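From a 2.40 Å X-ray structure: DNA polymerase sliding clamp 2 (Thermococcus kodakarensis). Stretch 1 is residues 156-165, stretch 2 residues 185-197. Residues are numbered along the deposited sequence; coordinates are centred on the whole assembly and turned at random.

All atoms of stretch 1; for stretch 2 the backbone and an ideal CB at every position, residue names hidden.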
# COMPACT_ATOMS: atom_id res chain seq x y z
N TYR A 156 -5.23 30.24 2.49
CA TYR A 156 -4.74 31.61 2.52
C TYR A 156 -3.25 31.61 2.59
O TYR A 156 -2.66 30.90 3.41
CB TYR A 156 -5.33 32.40 3.70
CG TYR A 156 -6.75 32.85 3.46
CD1 TYR A 156 -7.01 34.05 2.80
CD2 TYR A 156 -7.84 32.06 3.84
CE1 TYR A 156 -8.30 34.48 2.54
CE2 TYR A 156 -9.15 32.48 3.60
CZ TYR A 156 -9.36 33.70 2.94
OH TYR A 156 -10.64 34.17 2.65
N PHE A 157 -2.67 32.41 1.71
CA PHE A 157 -1.24 32.68 1.68
C PHE A 157 -1.14 34.09 2.21
O PHE A 157 -1.75 35.00 1.66
CB PHE A 157 -0.71 32.62 0.22
CG PHE A 157 -0.29 31.24 -0.22
CD1 PHE A 157 0.99 31.02 -0.73
CD2 PHE A 157 -1.16 30.17 -0.12
CE1 PHE A 157 1.41 29.76 -1.12
CE2 PHE A 157 -0.76 28.89 -0.50
CZ PHE A 157 0.53 28.67 -1.01
N MET A 158 -0.36 34.28 3.27
CA MET A 158 -0.12 35.61 3.84
C MET A 158 1.33 35.84 4.23
O MET A 158 2.02 34.92 4.70
CB MET A 158 -0.94 35.84 5.11
CG MET A 158 -2.42 35.39 5.09
SD MET A 158 -3.13 35.60 6.76
CE MET A 158 -2.75 37.35 7.05
N ALA A 159 1.78 37.08 4.07
CA ALA A 159 3.09 37.46 4.54
C ALA A 159 3.20 38.86 5.15
O ALA A 159 2.55 39.82 4.73
CB ALA A 159 4.14 37.28 3.43
N THR A 160 4.03 38.93 6.19
CA THR A 160 4.72 40.16 6.58
C THR A 160 6.19 39.87 6.16
O THR A 160 6.43 38.81 5.53
CB THR A 160 4.62 40.37 8.09
OG1 THR A 160 5.48 39.43 8.77
CG2 THR A 160 3.16 40.18 8.55
N PRO A 161 7.15 40.78 6.49
CA PRO A 161 8.55 40.56 6.14
C PRO A 161 9.30 39.52 6.99
O PRO A 161 10.36 39.05 6.57
CB PRO A 161 9.17 41.95 6.31
CG PRO A 161 8.04 42.89 6.19
CD PRO A 161 6.94 42.18 6.90
N GLU A 162 8.75 39.18 8.16
CA GLU A 162 9.33 38.15 9.04
C GLU A 162 8.49 36.90 9.03
O GLU A 162 8.89 35.88 9.63
CB GLU A 162 9.41 38.61 10.51
CG GLU A 162 10.30 39.83 10.86
CD GLU A 162 9.62 41.18 10.58
OE1 GLU A 162 8.37 41.22 10.36
OE2 GLU A 162 10.36 42.19 10.57
N LYS A 163 7.33 36.96 8.37
CA LYS A 163 6.28 35.99 8.61
C LYS A 163 5.59 35.45 7.35
O LYS A 163 4.93 36.21 6.60
CB LYS A 163 5.24 36.56 9.59
CG LYS A 163 4.76 35.56 10.67
CD LYS A 163 3.92 36.26 11.77
CE LYS A 163 4.37 35.85 13.20
NZ LYS A 163 3.87 36.80 14.26
N LEU A 164 5.73 34.13 7.16
CA LEU A 164 5.01 33.41 6.11
C LEU A 164 4.02 32.47 6.75
O LEU A 164 4.40 31.51 7.44
CB LEU A 164 5.97 32.64 5.18
CG LEU A 164 5.31 31.96 3.96
CD1 LEU A 164 4.90 32.95 2.91
CD2 LEU A 164 6.21 30.91 3.34
N THR A 165 2.75 32.74 6.51
CA THR A 165 1.68 32.04 7.20
C THR A 165 0.68 31.47 6.20
O THR A 165 0.23 32.21 5.32
CB THR A 165 0.88 33.05 8.09
OG1 THR A 165 1.76 33.82 8.95
CG2 THR A 165 -0.18 32.30 8.93
N UNK A 185 12.19 24.74 6.71
CA UNK A 185 11.31 24.88 5.53
C UNK A 185 11.30 26.24 4.85
O UNK A 185 10.90 26.34 3.68
CB UNK A 185 9.87 24.55 5.94
N UNK A 186 11.70 27.30 5.55
CA UNK A 186 11.77 28.61 4.89
C UNK A 186 13.24 28.90 4.54
O UNK A 186 14.11 28.85 5.41
CB UNK A 186 11.19 29.71 5.78
N UNK A 187 13.55 29.14 3.28
CA UNK A 187 14.95 29.45 2.98
C UNK A 187 15.14 30.95 2.78
O UNK A 187 16.24 31.47 3.00
CB UNK A 187 15.41 28.69 1.74
N UNK A 188 14.07 31.64 2.43
CA UNK A 188 14.19 33.02 1.99
C UNK A 188 12.84 33.70 1.94
O UNK A 188 11.85 33.08 1.57
CB UNK A 188 14.86 33.09 0.62
N UNK A 189 12.80 34.98 2.30
CA UNK A 189 11.54 35.68 2.35
C UNK A 189 11.66 37.18 2.13
O UNK A 189 12.27 37.90 2.91
CB UNK A 189 10.87 35.41 3.70
N UNK A 190 11.05 37.64 1.06
CA UNK A 190 11.20 39.01 0.68
C UNK A 190 9.80 39.58 0.48
O UNK A 190 8.99 39.00 -0.23
CB UNK A 190 12.06 39.15 -0.58
N UNK A 191 9.51 40.66 1.20
CA UNK A 191 8.27 41.41 1.08
C UNK A 191 8.60 42.79 0.53
O UNK A 191 9.43 43.50 1.10
CB UNK A 191 7.55 41.51 2.42
N UNK A 192 7.97 43.14 -0.59
CA UNK A 192 8.00 44.52 -1.12
C UNK A 192 6.78 45.29 -0.63
O UNK A 192 6.00 45.83 -1.42
CB UNK A 192 8.04 44.52 -2.65
N UNK A 193 6.65 45.32 0.70
CA UNK A 193 5.61 46.05 1.43
C UNK A 193 5.44 45.37 2.79
O UNK A 193 6.43 44.93 3.39
CB UNK A 193 4.29 46.08 0.65
N UNK A 194 4.19 45.24 3.24
CA UNK A 194 3.92 44.86 4.62
C UNK A 194 2.59 44.10 4.88
O UNK A 194 2.50 43.34 5.84
CB UNK A 194 3.93 46.13 5.47
N UNK A 195 1.58 44.28 4.03
CA UNK A 195 0.34 43.50 4.18
C UNK A 195 0.06 42.77 2.88
O UNK A 195 -0.06 43.42 1.84
CB UNK A 195 -0.84 44.40 4.56
N UNK A 196 -0.05 41.43 2.93
CA UNK A 196 -0.27 40.62 1.70
C UNK A 196 -1.12 39.34 1.87
O UNK A 196 -0.71 38.42 2.58
CB UNK A 196 1.09 40.21 1.13
N UNK A 197 -2.26 39.27 1.19
CA UNK A 197 -3.23 38.20 1.45
C UNK A 197 -4.04 37.72 0.22
O UNK A 197 -4.75 38.50 -0.42
CB UNK A 197 -4.21 38.68 2.52

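Position 185 lies beyond the reach of stretch 1, and nothing visible selects a side chain; it is Gly185. At 186 the CA-to-CB bond points toward stretch 1, with no atom of that stretch near the ideal CB. A long side chain could cross this gap to the isobutyl group of Leu164, so a leucine, isoleucine, methionine or phenylalanine would suit. The residue is Leu186, and its CD1 lies 3.7 Å from Leu164 CD2. Positions 187 and 188 are out of reach and unconstrained from this side; they are Leu187 and Asp188.

At 189 the CB again points toward stretch 1, 4.7 Å from Pro161 O, where the turn of residues 160-163 bends back to Leu164. A branched aliphatic group could fill the space, and methionine might also do. Leu189 places CD2 against the turn, 3.7 Å from both Pro161 O and Lys163 N and 4.5 Å from Leu164 CB. Position 190 points away and tolerates almost anything; it is Glu190.

Position 191 faces the turn closely, its ideal CB 4.0 Å from Pro161 CA and 4.3 Å from Thr160 O. Apolar groups could pack on the proline, while a longer side chain with a donor could reach the carbonyl of Ala159. His191 combines the two: its CB lies 4.0 Å from Pro161 CG, and its NE2 donates a weak hydrogen bond to Ala159 O (3.1 Å), which approaches near the plane of the ring, at its edge.

Position 192 points away, as suits a polar residue, and is Lys192. At 193 phi is positive (156°), a conformation easiest for glycine, yet the residue is Met193, whose side chain ends away from stretch 1. Position 194 also points away, but its ideal CB is 5.2 Å from Pro161 CD, so a small or polar group fits. Thr194 brings OG1 to 4.1 Å from Pro161 CG and donates a weak hydrogen bond to Met193 O (3.3 Å). Position 195 points away and would suit any polar or charged side chain; it is Lys195.

At 196 the backbone pairs with stretch 1: Ala159 N donates to the carbonyl O of 196 (3.2 Å). The ideal CB lies 3.9 Å from Ala159 O; a small side chain would suit, and others are not excluded from this side. Ala196 supplies just a methyl.

Position 197 pairs with Met158, near the Tyr156 ring. A long chain with aliphatic length would suit. Lys197 sets CG 3.9 Å from Tyr156 CD1 and CE 4.2 Å from Met158 CE.

Stretch 2 (185-197) GLLDLEHKMTKAK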
# COMPACT_ATOMS: atom_id res chain seq x y z
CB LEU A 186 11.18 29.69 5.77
CG LEU A 186 10.91 31.08 5.17
CD1 LEU A 186 9.86 31.07 4.07
CD2 LEU A 186 10.49 32.07 6.25
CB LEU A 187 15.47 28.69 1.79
CG LEU A 187 15.51 27.17 1.75
CD1 LEU A 187 16.14 26.73 0.44
CD2 LEU A 187 16.29 26.58 2.92
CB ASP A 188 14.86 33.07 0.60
CG ASP A 188 14.95 34.48 0.04
OD1 ASP A 188 15.33 35.41 0.79
OD2 ASP A 188 14.62 34.68 -1.15
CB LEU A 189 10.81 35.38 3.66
CG LEU A 189 9.54 36.19 3.89
CD1 LEU A 189 8.51 35.88 2.80
CD2 LEU A 189 9.04 35.87 5.28
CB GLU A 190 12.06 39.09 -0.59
CG GLU A 190 12.97 40.30 -0.68
CD GLU A 190 13.92 40.43 0.53
OE1 GLU A 190 14.78 39.54 0.75
OE2 GLU A 190 13.81 41.44 1.27
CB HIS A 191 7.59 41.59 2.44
CG HIS A 191 6.10 41.70 2.37
ND1 HIS A 191 5.44 42.48 1.43
CD2 HIS A 191 5.13 41.13 3.12
CE1 HIS A 191 4.14 42.38 1.60
NE2 HIS A 191 3.92 41.57 2.63
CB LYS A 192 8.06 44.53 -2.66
CG LYS A 192 9.32 45.17 -3.24
CD LYS A 192 9.23 45.26 -4.76
CE LYS A 192 9.43 43.89 -5.39
NZ LYS A 192 8.97 43.90 -6.81
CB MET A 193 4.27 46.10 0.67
CG MET A 193 3.30 47.17 1.16
SD MET A 193 1.63 46.81 0.51
CE MET A 193 0.58 47.83 1.57
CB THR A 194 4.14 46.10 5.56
OG1 THR A 194 5.29 45.86 6.38
CG2 THR A 194 2.90 46.44 6.44
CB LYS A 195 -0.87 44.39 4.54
CG LYS A 195 -0.60 45.59 5.49
CD LYS A 195 -1.88 46.16 6.10
CE LYS A 195 -2.36 45.33 7.31
NZ LYS A 195 -3.71 45.73 7.81
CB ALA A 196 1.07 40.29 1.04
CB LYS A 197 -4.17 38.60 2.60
CG LYS A 197 -5.28 37.59 2.90
CD LYS A 197 -6.52 38.20 3.59
CE LYS A 197 -6.39 38.25 5.12
NZ LYS A 197 -7.68 37.98 5.85
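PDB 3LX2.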